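Local coordinates for carboxypeptidase Y inhibitor (Saccharomyces cerevisiae, PDB 1WPX), which inhibits carboxypeptidase Y specifically and potently as a member of the phosphatidylethanolamine-binding protein family, at residues B[11-16]-B[31-36]; B[91-96]-B[196-201]; B[109-114]-B[187-192]. One frame throughout, in Å; residues are numbered along the deposited sequence.

Interaction 1 of 3, residues B[11-16]-B[31-36]; sequences ASIDSY and FQPSGI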
loop_
_atom_site.group_PDB
_atom_site.type_symbol
_atom_site.label_atom_id
_atom_site.label_comp_id
_atom_site.label_asym_id
_atom_site.label_seq_id
_atom_site.Cartn_x
_atom_site.Cartn_y
_atom_site.Cartn_z
ATOM N N ALA B 11 11.400 -7.356 -1.361
ATOM C CA ALA B 11 10.523 -6.812 -0.342
ATOM C C ALA B 11 10.687 -7.594 0.957
ATOM O O ALA B 11 10.702 -7.013 2.041
ATOM C CB ALA B 11 9.083 -6.869 -0.814
ATOM N N SER B 12 10.814 -8.914 0.845
ATOM C CA SER B 12 10.972 -9.760 2.023
ATOM C C SER B 12 12.293 -9.487 2.726
ATOM O O SER B 12 12.329 -9.338 3.947
ATOM C CB SER B 12 10.902 -11.242 1.641
ATOM O OG SER B 12 9.589 -11.619 1.275
ATOM N N ILE B 13 13.374 -9.428 1.949
ATOM C CA ILE B 13 14.697 -9.189 2.508
ATOM C C ILE B 13 14.699 -7.871 3.268
ATOM O O ILE B 13 15.162 -7.801 4.405
ATOM C CB ILE B 13 15.792 -9.110 1.408
ATOM C CG1 ILE B 13 15.754 -10.351 0.512
ATOM C CG2 ILE B 13 17.171 -8.992 2.057
ATOM C CD1 ILE B 13 16.168 -11.619 1.215
ATOM N N ASP B 14 14.179 -6.824 2.631
ATOM C CA ASP B 14 14.137 -5.510 3.251
ATOM C C ASP B 14 13.452 -5.536 4.606
ATOM O O ASP B 14 13.938 -4.932 5.563
ATOM C CB ASP B 14 13.449 -4.505 2.329
ATOM C CG ASP B 14 14.274 -4.207 1.088
ATOM O OD1 ASP B 14 15.477 -4.551 1.084
ATOM O OD2 ASP B 14 13.731 -3.624 0.123
ATOM N N SER B 15 12.334 -6.243 4.694
ATOM C CA SER B 15 11.618 -6.341 5.953
ATOM C C SER B 15 12.469 -7.063 7.009
ATOM O O SER B 15 12.623 -6.567 8.127
ATOM C CB SER B 15 10.292 -7.078 5.745
ATOM O OG SER B 15 9.505 -7.073 6.927
ATOM N N TYR B 16 13.023 -8.222 6.652
ATOM C CA TYR B 16 13.850 -9.010 7.572
ATOM C C TYR B 16 15.004 -8.186 8.117
ATOM O O TYR B 16 15.371 -8.314 9.285
ATOM C CB TYR B 16 14.445 -10.231 6.869
ATOM C CG TYR B 16 13.449 -11.218 6.304
ATOM C CD1 TYR B 16 13.762 -11.951 5.152
ATOM C CD2 TYR B 16 12.209 -11.435 6.912
ATOM C CE1 TYR B 16 12.870 -12.873 4.606
ATOM C CE2 TYR B 16 11.301 -12.362 6.376
ATOM C CZ TYR B 16 11.643 -13.076 5.216
ATOM O OH TYR B 16 10.770 -13.981 4.656
ATOM N N PHE B 31 20.654 -14.915 3.539
ATOM C CA PHE B 31 19.438 -15.679 3.298
ATOM C C PHE B 31 18.581 -15.130 2.153
ATOM O O PHE B 31 18.317 -13.926 2.066
ATOM C CB PHE B 31 18.602 -15.750 4.579
ATOM C CG PHE B 31 17.218 -16.289 4.367
ATOM C CD1 PHE B 31 16.105 -15.495 4.625
ATOM C CD2 PHE B 31 17.025 -17.588 3.900
ATOM C CE1 PHE B 31 14.820 -15.986 4.418
ATOM C CE2 PHE B 31 15.744 -18.093 3.690
ATOM C CZ PHE B 31 14.639 -17.292 3.949
ATOM N N GLN B 32 18.159 -16.037 1.276
ATOM C CA GLN B 32 17.318 -15.706 0.134
ATOM C C GLN B 32 16.077 -16.575 0.218
ATOM O O GLN B 32 16.175 -17.796 0.243
ATOM C CB GLN B 32 18.036 -16.017 -1.182
ATOM C CG GLN B 32 19.211 -15.112 -1.507
ATOM C CD GLN B 32 18.780 -13.699 -1.841
ATOM O OE1 GLN B 32 18.144 -13.027 -1.027
ATOM N NE2 GLN B 32 19.121 -13.240 -3.042
ATOM N N PRO B 33 14.891 -15.959 0.279
ATOM C CA PRO B 33 13.650 -16.738 0.355
ATOM C C PRO B 33 13.388 -17.444 -0.977
ATOM O O PRO B 33 13.650 -16.881 -2.039
ATOM C CB PRO B 33 12.587 -15.677 0.651
ATOM C CG PRO B 33 13.367 -14.570 1.308
ATOM C CD PRO B 33 14.629 -14.528 0.498
ATOM N N SER B 34 12.875 -18.670 -0.920
ATOM C CA SER B 34 12.580 -19.424 -2.133
ATOM C C SER B 34 11.124 -19.260 -2.499
ATOM O O SER B 34 10.716 -19.553 -3.621
ATOM C CB SER B 34 12.894 -20.902 -1.940
ATOM O OG SER B 34 14.287 -21.095 -1.812
ATOM N N GLY B 35 10.342 -18.792 -1.537
ATOM C CA GLY B 35 8.927 -18.574 -1.761
ATOM C C GLY B 35 8.439 -17.652 -0.668
ATOM O O GLY B 35 9.251 -17.027 0.013
ATOM N N ILE B 36 7.129 -17.539 -0.498
ATOM C CA ILE B 36 6.621 -16.691 0.560
ATOM C C ILE B 36 5.608 -17.474 1.375
ATOM O O ILE B 36 4.825 -18.256 0.837
ATOM C CB ILE B 36 5.997 -15.373 0.005
ATOM C CG1 ILE B 36 4.580 -15.621 -0.484
ATOM C CG2 ILE B 36 6.877 -14.787 -1.097
ATOM C CD1 ILE B 36 3.554 -15.240 0.555
#
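A turn and a half of helix 8-18 lies beside the extended chain that runs into strand 35-40, with CA of Ile13 7.4 Å from CA of Gln32 and no hydrogen bond crossing from segment 11-16 to segment 31-36. With the backbones this far apart, side chains must bridge the interval, and Ile13, Tyr16, Phe31 and Pro33 do most of the work. Ile13 leaves the helix obliquely, but its CG1 branch lies anti to the carbonyl carbon (chi1 -54°) and bends again at chi2, so that CD1 swings over to the extended chain. There CD1 meets the ring carbon CD of Pro33 at 3.4 Å and also lies against the carbonyl O of Phe31. One helical turn later, Tyr16 points its CB at the same chain. Its ring carbon CE1 is 3.7 Å from CG of Pro33, which approaches near the plane of the phenol ring, so the proline meets an edge and not a face. The same CE1 lies 3.7 Å from CE1 of Phe31; the two rings cross obliquely, with planes at 40° and centroids 6.0 Å apart. Phe31 reaches this position with CG anti to its backbone N (chi1 169°). The CB of Ser12 adds a looser contact to CG of Pro33. Beyond the pair, Leu22 of helix 21-24 touches both aromatic side chains, and Leu209 of strand 208-217 lies against Phe31. The polar ends are served elsewhere: Tyr16 OH donates to the carbonyl of Ser212, and Ser12 OG bonds to the carbonyl of Phe8. The amino-terminal helix is therefore held by apolar packing to the loop that leads into strand 35-40, while the tyrosine hydroxyl supplies a directional tie to strand 208-217.

Interaction 2 of 3, residues B[91-96]-B[196-201]; sequences TLVMTD and TGVGKW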
loop_
_atom_site.group_PDB
_atom_site.type_symbol
_atom_site.label_atom_id
_atom_site.label_comp_id
_atom_site.label_asym_id
_atom_site.label_seq_id
_atom_site.Cartn_x
_atom_site.Cartn_y
_atom_site.Cartn_z
ATOM N N THR B 91 9.068 -28.479 8.050
ATOM C CA THR B 91 8.946 -28.177 9.465
ATOM C C THR B 91 8.556 -26.710 9.603
ATOM O O THR B 91 9.186 -25.821 9.026
ATOM C CB THR B 91 10.263 -28.436 10.223
ATOM O OG1 THR B 91 10.376 -29.835 10.505
ATOM C CG2 THR B 91 10.295 -27.646 11.534
ATOM N N LEU B 92 7.503 -26.478 10.373
ATOM C CA LEU B 92 6.983 -25.140 10.607
ATOM C C LEU B 92 7.269 -24.745 12.052
ATOM O O LEU B 92 6.831 -25.414 12.990
ATOM C CB LEU B 92 5.478 -25.138 10.335
ATOM C CG LEU B 92 4.798 -23.856 9.868
ATOM C CD1 LEU B 92 5.689 -23.069 8.913
ATOM C CD2 LEU B 92 3.508 -24.253 9.181
ATOM N N VAL B 93 8.005 -23.653 12.217
ATOM C CA VAL B 93 8.379 -23.160 13.538
ATOM C C VAL B 93 7.816 -21.776 13.867
ATOM O O VAL B 93 7.583 -20.965 12.978
ATOM C CB VAL B 93 9.924 -23.079 13.660
ATOM C CG1 VAL B 93 10.324 -22.356 14.940
ATOM C CG2 VAL B 93 10.514 -24.471 13.638
ATOM N N MET B 94 7.587 -21.522 15.153
ATOM C CA MET B 94 7.132 -20.215 15.611
ATOM C C MET B 94 7.938 -19.872 16.857
ATOM O O MET B 94 7.890 -20.590 17.852
ATOM C CB MET B 94 5.645 -20.199 15.955
ATOM C CG MET B 94 5.144 -18.780 16.232
ATOM S SD MET B 94 3.409 -18.661 16.722
ATOM C CE MET B 94 3.540 -17.554 18.124
ATOM N N THR B 95 8.689 -18.781 16.803
ATOM C CA THR B 95 9.494 -18.399 17.948
ATOM C C THR B 95 9.465 -16.896 18.232
ATOM O O THR B 95 9.190 -16.085 17.345
ATOM C CB THR B 95 10.961 -18.840 17.756
ATOM O OG1 THR B 95 11.675 -18.692 18.994
ATOM C CG2 THR B 95 11.631 -17.999 16.673
ATOM N N ASP B 96 9.752 -16.549 19.486
ATOM C CA ASP B 96 9.797 -15.166 19.944
ATOM C C ASP B 96 11.213 -14.897 20.457
ATOM O O ASP B 96 11.631 -15.468 21.460
ATOM C CB ASP B 96 8.778 -14.955 21.073
ATOM C CG ASP B 96 8.867 -13.565 21.699
ATOM O OD1 ASP B 96 9.708 -12.751 21.262
ATOM O OD2 ASP B 96 8.091 -13.285 22.636
ATOM N N THR B 196 19.108 -18.042 22.234
ATOM C CA THR B 196 19.357 -19.231 21.430
ATOM C C THR B 196 18.039 -19.937 21.110
ATOM O O THR B 196 17.157 -20.036 21.964
ATOM C CB THR B 196 20.307 -20.209 22.163
ATOM O OG1 THR B 196 19.676 -20.680 23.356
ATOM C CG2 THR B 196 21.612 -19.511 22.539
ATOM N N GLY B 197 17.905 -20.421 19.879
ATOM C CA GLY B 197 16.678 -21.100 19.498
ATOM C C GLY B 197 16.692 -21.754 18.126
ATOM O O GLY B 197 17.535 -22.607 17.846
ATOM N N VAL B 198 15.757 -21.348 17.269
ATOM C CA VAL B 198 15.640 -21.916 15.929
ATOM C C VAL B 198 16.963 -22.015 15.189
ATOM O O VAL B 198 17.204 -22.984 14.476
ATOM C CB VAL B 198 14.637 -21.117 15.050
ATOM C CG1 VAL B 198 13.323 -20.981 15.776
ATOM C CG2 VAL B 198 15.191 -19.752 14.706
ATOM N N GLY B 199 17.818 -21.012 15.357
ATOM C CA GLY B 199 19.101 -21.024 14.681
ATOM C C GLY B 199 19.930 -22.223 15.087
ATOM O O GLY B 199 20.396 -22.973 14.236
ATOM N N LYS B 200 20.110 -22.392 16.392
ATOM C CA LYS B 200 20.877 -23.498 16.956
ATOM C C LYS B 200 20.275 -24.848 16.560
ATOM O O LYS B 200 20.952 -25.704 15.979
ATOM C CB LYS B 200 20.892 -23.380 18.481
ATOM C CG LYS B 200 21.669 -24.463 19.207
ATOM C CD LYS B 200 23.150 -24.348 18.902
ATOM C CE LYS B 200 23.989 -25.234 19.808
ATOM N NZ LYS B 200 25.442 -25.025 19.534
ATOM N N TRP B 201 18.994 -25.018 16.879
ATOM C CA TRP B 201 18.262 -26.249 16.598
ATOM C C TRP B 201 18.188 -26.618 15.117
ATOM O O TRP B 201 18.312 -27.790 14.763
ATOM C CB TRP B 201 16.843 -26.142 17.160
ATOM C CG TRP B 201 16.074 -27.420 17.115
ATOM C CD1 TRP B 201 16.250 -28.509 17.916
ATOM C CD2 TRP B 201 14.991 -27.740 16.232
ATOM N NE1 TRP B 201 15.339 -29.489 17.591
ATOM C CE2 TRP B 201 14.555 -29.043 16.560
ATOM C CE3 TRP B 201 14.345 -27.054 15.196
ATOM C CZ2 TRP B 201 13.504 -29.672 15.889
ATOM C CZ3 TRP B 201 13.300 -27.680 14.529
ATOM C CH2 TRP B 201 12.891 -28.976 14.880
#
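Helix-on-sheet packing, buried and apolar, joins the first turn of helix 198-203 to one face of strand 90-96 near the middle of the fold. Thr91, Val93 and Thr95, two residues apart along the strand, all direct their CB atoms at the helix. Val198, the first helical residue after the N-cap position at Gly197, reaches in with CG1 anti to its carbonyl carbon (chi1 -53°). This single methyl meets two partners: CG1 of Val93 at 3.4 Å, where the branches cross obliquely, and CG2 of Thr95 at 3.5 Å, tip to tip. Thr95 can offer its methyl because OG1 lies anti to the backbone N (chi1 -169°) and bonds to Glu109. Trp201 completes the contact more loosely. Its CZ3 is 4.2 Å from CG2 of Thr91, which stands near the indole plane at the edge, while CG2 of Val93 approaches that ring obliquely. NE1 of Trp201 donates to the carbonyl of Ser181, and Thr91 OG1 bonds to Gln171. With the polar groups bonded to neighbours outside the interface, the two threonines present methyls to it, and the helix is seated on the strand by apolar burial, with no hydrogen bond between the two segments.

Interaction 3 of 3, residues B[109-114]-B[187-192]; sequences EFCHLV and PNWGYG. With SO4 (sulfate ion), chain G.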
loop_
_atom_site.group_PDB
_atom_site.type_symbol
_atom_site.label_atom_id
_atom_site.label_comp_id
_atom_site.label_asym_id
_atom_site.label_seq_id
_atom_site.Cartn_x
_atom_site.Cartn_y
_atom_site.Cartn_z
ATOM N N GLU B 109 14.125 -16.387 22.682
ATOM C CA GLU B 109 13.745 -17.484 21.813
ATOM C C GLU B 109 12.894 -18.425 22.638
ATOM O O GLU B 109 13.372 -19.408 23.191
ATOM C CB GLU B 109 14.978 -18.187 21.247
ATOM C CG GLU B 109 15.640 -17.404 20.114
ATOM C CD GLU B 109 15.224 -17.876 18.727
ATOM O OE1 GLU B 109 14.124 -18.450 18.588
ATOM O OE2 GLU B 109 16.004 -17.661 17.772
ATOM N N PHE B 110 11.622 -18.065 22.743
ATOM C CA PHE B 110 10.631 -18.841 23.466
ATOM C C PHE B 110 9.918 -19.654 22.380
ATOM O O PHE B 110 9.379 -19.097 21.418
ATOM C CB PHE B 110 9.668 -17.890 24.177
ATOM C CG PHE B 110 8.707 -18.571 25.104
ATOM C CD1 PHE B 110 7.532 -19.135 24.621
ATOM C CD2 PHE B 110 8.963 -18.624 26.469
ATOM C CE1 PHE B 110 6.623 -19.739 25.486
ATOM C CE2 PHE B 110 8.060 -19.226 27.341
ATOM C CZ PHE B 110 6.887 -19.784 26.848
ATOM N N CYS B 111 9.939 -20.974 22.530
ATOM C CA CYS B 111 9.342 -21.873 21.551
ATOM C C CYS B 111 7.815 -21.922 21.617
ATOM O O CYS B 111 7.232 -22.422 22.579
ATOM C CB CYS B 111 9.930 -23.276 21.725
ATOM S SG CYS B 111 9.713 -24.344 20.298
ATOM N N HIS B 112 7.176 -21.417 20.569
ATOM C CA HIS B 112 5.726 -21.381 20.507
ATOM C C HIS B 112 5.102 -22.516 19.703
ATOM O O HIS B 112 3.976 -22.942 19.979
ATOM C CB HIS B 112 5.275 -20.037 19.927
ATOM C CG HIS B 112 5.279 -18.921 20.922
ATOM N ND1 HIS B 112 4.251 -18.720 21.817
ATOM C CD2 HIS B 112 6.200 -17.965 21.187
ATOM C CE1 HIS B 112 4.537 -17.687 22.590
ATOM N NE2 HIS B 112 5.714 -17.211 22.228
ATOM N N LEU B 113 5.832 -23.017 18.715
ATOM C CA LEU B 113 5.293 -24.072 17.876
ATOM C C LEU B 113 6.372 -24.731 17.039
ATOM O O LEU B 113 7.342 -24.084 16.634
ATOM C CB LEU B 113 4.200 -23.476 16.979
ATOM C CG LEU B 113 3.439 -24.266 15.910
ATOM C CD1 LEU B 113 4.293 -24.396 14.675
ATOM C CD2 LEU B 113 3.018 -25.620 16.452
ATOM N N VAL B 114 6.199 -26.030 16.807
ATOM C CA VAL B 114 7.122 -26.826 16.008
ATOM C C VAL B 114 6.394 -28.037 15.446
ATOM O O VAL B 114 6.178 -29.013 16.151
ATOM C CB VAL B 114 8.322 -27.340 16.830
ATOM C CG1 VAL B 114 9.147 -28.299 15.986
ATOM C CG2 VAL B 114 9.188 -26.187 17.270
ATOM N N PRO B 187 11.372 -21.838 27.157
ATOM C CA PRO B 187 12.409 -20.814 27.325
ATOM C C PRO B 187 13.771 -21.276 26.802
ATOM O O PRO B 187 14.274 -22.330 27.191
ATOM C CB PRO B 187 12.395 -20.549 28.831
ATOM C CG PRO B 187 11.781 -21.801 29.413
ATOM C CD PRO B 187 10.702 -22.129 28.434
ATOM N N ASN B 188 14.348 -20.476 25.910
ATOM C CA ASN B 188 15.643 -20.754 25.287
ATOM C C ASN B 188 15.615 -22.057 24.498
ATOM O O ASN B 188 16.663 -22.591 24.130
ATOM C CB ASN B 188 16.759 -20.835 26.334
ATOM C CG ASN B 188 16.723 -19.691 27.319
ATOM O OD1 ASN B 188 16.024 -19.753 28.331
ATOM N ND2 ASN B 188 17.466 -18.631 27.027
ATOM N N TRP B 189 14.415 -22.562 24.224
ATOM C CA TRP B 189 14.272 -23.817 23.497
ATOM C C TRP B 189 14.980 -24.904 24.297
ATOM O O TRP B 189 15.484 -25.884 23.741
ATOM C CB TRP B 189 14.876 -23.709 22.086
ATOM C CG TRP B 189 13.963 -23.044 21.091
ATOM C CD1 TRP B 189 13.378 -21.814 21.206
ATOM C CD2 TRP B 189 13.501 -23.590 19.847
ATOM N NE1 TRP B 189 12.577 -21.564 20.117
ATOM C CE2 TRP B 189 12.633 -22.636 19.268
ATOM C CE3 TRP B 189 13.734 -24.795 19.166
ATOM C CZ2 TRP B 189 11.997 -22.848 18.042
ATOM C CZ3 TRP B 189 13.100 -25.005 17.944
ATOM C CH2 TRP B 189 12.242 -24.034 17.398
ATOM N N GLY B 190 15.016 -24.705 25.613
ATOM C CA GLY B 190 15.646 -25.662 26.502
ATOM C C GLY B 190 17.153 -25.763 26.378
ATOM O O GLY B 190 17.734 -26.780 26.747
ATOM N N TYR B 191 17.795 -24.718 25.868
ATOM C CA TYR B 191 19.246 -24.724 25.713
ATOM C C TYR B 191 19.958 -24.076 26.892
ATOM O O TYR B 191 21.184 -24.107 26.971
ATOM C CB TYR B 191 19.645 -24.006 24.421
ATOM C CG TYR B 191 19.464 -24.841 23.176
ATOM C CD1 TYR B 191 20.417 -25.780 22.801
ATOM C CD2 TYR B 191 18.323 -24.711 22.386
ATOM C CE1 TYR B 191 20.243 -26.572 21.672
ATOM C CE2 TYR B 191 18.138 -25.500 21.254
ATOM C CZ TYR B 191 19.100 -26.429 20.904
ATOM O OH TYR B 191 18.912 -27.224 19.796
ATOM N N GLY B 192 19.194 -23.485 27.805
ATOM C CA GLY B 192 19.802 -22.847 28.959
ATOM C C GLY B 192 20.384 -21.470 28.683
ATOM O O GLY B 192 20.028 -20.501 29.354
HETATM S S SO4 G . 5.983 -15.036 24.820
HETATM O O1 SO4 G . 5.988 -16.151 25.784
HETATM O O2 SO4 G . 4.636 -14.908 24.233
HETATM O O3 SO4 G . 6.346 -13.787 25.517
HETATM O O4 SO4 G . 6.970 -15.305 23.759
#
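Trp189 lies with one indole face against Cys111. The thiol SG sits 3.6 Å from the centroid of the six-membered ring of Trp189, 17° off its normal, a sulfur-aromatic contact, while CB of Cys111 makes a CH-pi contact over the five-membered ring. SG takes that place by lying anti to the backbone N of Cys111 (chi1 -161°). At the far end of the indole, CG2 of Val114 meets CH2 of Trp189 at 3.7 Å, tip to tip, and the carbonyl O of Glu109 stands at the near edge. Phe110 runs alongside Pro187, its CE2 4.1 Å from CD of the proline. Two irregularities shape strand 110-120 here: a G1 bulge, where Glu109 and Phe110 both face Asp96, and a classic bulge, where His112 and Leu113 both face Met94. His112 turns away from the loop and gives NE2 to sulfate O4 at 2.7 Å, nearly straight at 165°, while sulfate O1 lies over the centre of the Phe110 ring. Because ND1 of His112 also bonds to the carbonyl of Met151, the imidazole is probably doubly protonated. Ala154 N and Tyr164 OH also bond the sulfate, probably a crystallisation ion. Thr95 OG1, bonded to NE1 of Trp189, helps set the indole's rotation.

Interactions 2 and 3 form one continuous region, their centres about 7 Å apart, with 109-114/187-192 nested inside the chain loop closed by 91-96/196-201. Their strands are antiparallel neighbours: Asp96 O lies 2.9 Å from Phe110 N, and Thr95 OG1 lies 2.5 Å from Glu109 OE1, both probable hydrogen bonds. Trp189 of interaction 3 also packs on Val93 and Val198 of interaction 2 and meets Trp201 there. The sulfate is held from interaction 3, consistent with the anion-binding pocket of this family. Interaction 1 stands apart, its centre about 24 Å from that of interaction 3, across the chain's centre; it reaches the same sheet, and a second protein packs against it.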